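Local coordinates for protein mannan endo-1,4-beta-mannosidase (Mytilus edulis, PDB 2C0H) that hydrolyses internal beta-1,4-mannosidic linkages in the backbones of mannans, galactomannans and glucomannans, at residues 83-87 and 88-92. The protein carries 3 engineered substitutions. Residues are numbered along the deposited sequence; the frame is centred on the assembly and turned at random.
Sequences TGIDN and TLISD
Ile85 lays its two branches over different residues of the first helical turn. Its CD1 meets CD1 of Ile90 at 3.6 Å, and its CG2 lies 3.9 Å from CD2 of Leu89. Both pairs of side chains cross at about a right angle. CG1 of Ile85 sits between its backbone N and carbonyl carbon (chi1 58°), which sends CG2 to Leu89 and the longer branch to Ile90. Helix 131-149 packs on this group, with Ala141 on Ile85, Met145 on Leu89 and Ala148 on Ile90.

Asp86 O accepts a hydrogen bond from Leu89 N at 3.2 Å, nearly straight (167°). This closes a type I beta turn from Asp86 to Leu89. The carboxylate Asp86 OD2 accepts one from Thr88 N at 3.2 Å, from above the carboxylate plane. The same oxygen accepts from the backbone N of His37. A water 2.6 Å from OG1 of Thr88 accepts from that hydroxyl and donates to Asp86 OD2 and Asn87 OD1. OG1 also accepts a hydrogen bond from the backbone N of Asn38. Replacing Asp86 with an alanine removes OD2, and the N-H groups of Thr88 and His37 would probably lose the acceptor they share.

Two more waters bridge Asp86 O to Ile90 N and Asn87 O to Ser91 N. Thr88 stands at the N-cap position, but its side chain makes no capping bond. The arrangement is a beta turn leading from the hairpin strand 82-84 into helix 89-102, on the outside of the TIM barrel of this family 5 glycoside hydrolase.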
loop_
_atom_site.group_PDB
_atom_site.type_symbol
_atom_site.label_atom_id
_atom_site.label_comp_id
_atom_site.label_asym_id
_atom_site.label_seq_id
_atom_site.Cartn_x
_atom_site.Cartn_y
_atom_site.Cartn_z
ATOM N N THR A 83 -3.120 -19.580 -13.401
ATOM C CA THR A 83 -4.271 -20.278 -13.993
ATOM C C THR A 83 -5.646 -19.889 -13.431
ATOM O O THR A 83 -6.678 -20.102 -14.076
ATOM C CB THR A 83 -4.097 -21.802 -13.875
ATOM O OG1 THR A 83 -3.980 -22.163 -12.493
ATOM C CG2 THR A 83 -2.856 -22.260 -14.627
ATOM N N GLY A 84 -5.678 -19.332 -12.228
ATOM C CA GLY A 84 -6.928 -18.962 -11.608
ATOM C C GLY A 84 -6.725 -18.717 -10.138
ATOM O O GLY A 84 -5.598 -18.496 -9.695
ATOM N N ILE A 85 -7.839 -18.736 -9.414
ATOM C CA ILE A 85 -7.856 -18.586 -7.973
ATOM C C ILE A 85 -8.709 -19.685 -7.356
ATOM O O ILE A 85 -9.641 -20.222 -7.983
ATOM C CB ILE A 85 -8.371 -17.181 -7.558
ATOM C CG1 ILE A 85 -9.779 -16.914 -8.111
ATOM C CG2 ILE A 85 -7.377 -16.114 -8.018
ATOM C CD1 ILE A 85 -10.327 -15.549 -7.755
ATOM N N ASP A 86 -8.395 -20.034 -6.118
ATOM C CA ASP A 86 -9.114 -21.109 -5.469
ATOM C C ASP A 86 -10.525 -20.645 -5.080
ATOM O O ASP A 86 -10.791 -19.437 -4.967
ATOM C CB ASP A 86 -8.339 -21.615 -4.272
ATOM C CG ASP A 86 -8.382 -20.663 -3.136
ATOM O OD1 ASP A 86 -7.481 -19.796 -3.066
ATOM O OD2 ASP A 86 -9.334 -20.774 -2.335
ATOM N N ASN A 87 -11.426 -21.609 -4.904
ATOM C CA ASN A 87 -12.858 -21.309 -4.828
ATOM C C ASN A 87 -13.366 -20.678 -3.528
ATOM O O ASN A 87 -14.550 -20.360 -3.429
ATOM C CB ASN A 87 -13.714 -22.533 -5.197
ATOM C CG ASN A 87 -13.507 -23.713 -4.275
ATOM O OD1 ASN A 87 -13.101 -23.562 -3.119
ATOM N ND2 ASN A 87 -13.799 -24.914 -4.786
ATOM N N THR A 88 -12.489 -20.486 -2.548
ATOM C CA THR A 88 -12.870 -19.726 -1.359
ATOM C C THR A 88 -12.087 -18.422 -1.188
ATOM O O THR A 88 -12.273 -17.734 -0.182
ATOM C CB THR A 88 -12.768 -20.581 -0.070
ATOM O OG1 THR A 88 -11.441 -21.095 0.053
ATOM C CG2 THR A 88 -13.756 -21.728 -0.117
ATOM N N LEU A 89 -11.241 -18.036 -2.149
ATOM C CA LEU A 89 -10.509 -16.761 -2.012
ATOM C C LEU A 89 -11.467 -15.576 -1.925
ATOM O O LEU A 89 -11.396 -14.768 -0.998
ATOM C CB LEU A 89 -9.496 -16.549 -3.148
ATOM C CG LEU A 89 -8.715 -15.221 -3.133
ATOM C CD1 LEU A 89 -7.984 -15.021 -1.786
ATOM C CD2 LEU A 89 -7.726 -15.102 -4.290
ATOM N N ILE A 90 -12.347 -15.438 -2.908
ATOM C CA ILE A 90 -13.258 -14.301 -2.927
ATOM C C ILE A 90 -14.219 -14.335 -1.727
ATOM O O ILE A 90 -14.442 -13.302 -1.097
ATOM C CB ILE A 90 -13.992 -14.196 -4.285
ATOM C CG1 ILE A 90 -12.962 -13.851 -5.362
ATOM C CG2 ILE A 90 -15.113 -13.132 -4.245
ATOM C CD1 ILE A 90 -13.441 -13.980 -6.789
ATOM N N SER A 91 -14.773 -15.500 -1.397
ATOM C CA SER A 91 -15.724 -15.600 -0.280
ATOM C C SER A 91 -15.050 -15.322 1.074
ATOM O O SER A 91 -15.667 -14.716 1.940
ATOM C CB SER A 91 -16.489 -16.934 -0.289
ATOM O OG SER A 91 -15.631 -18.050 -0.310
ATOM N N ASP A 92 -13.791 -15.733 1.226
ATOM C CA ASP A 92 -12.973 -15.362 2.415
ATOM C C ASP A 92 -12.764 -13.846 2.489
ATOM O O ASP A 92 -12.923 -13.235 3.544
ATOM C CB ASP A 92 -11.597 -16.034 2.389
ATOM C CG ASP A 92 -11.586 -17.454 2.965
ATOM O OD1 ASP A 92 -12.634 -18.026 3.316
ATOM O OD2 ASP A 92 -10.464 -17.982 3.056
HETATM O O HOH W 1 -12.718 -17.447 -5.241
HETATM O O HOH W 2 -10.839 -23.083 -1.557
HETATM O O HOH W 3 -14.986 -17.593 -3.530
#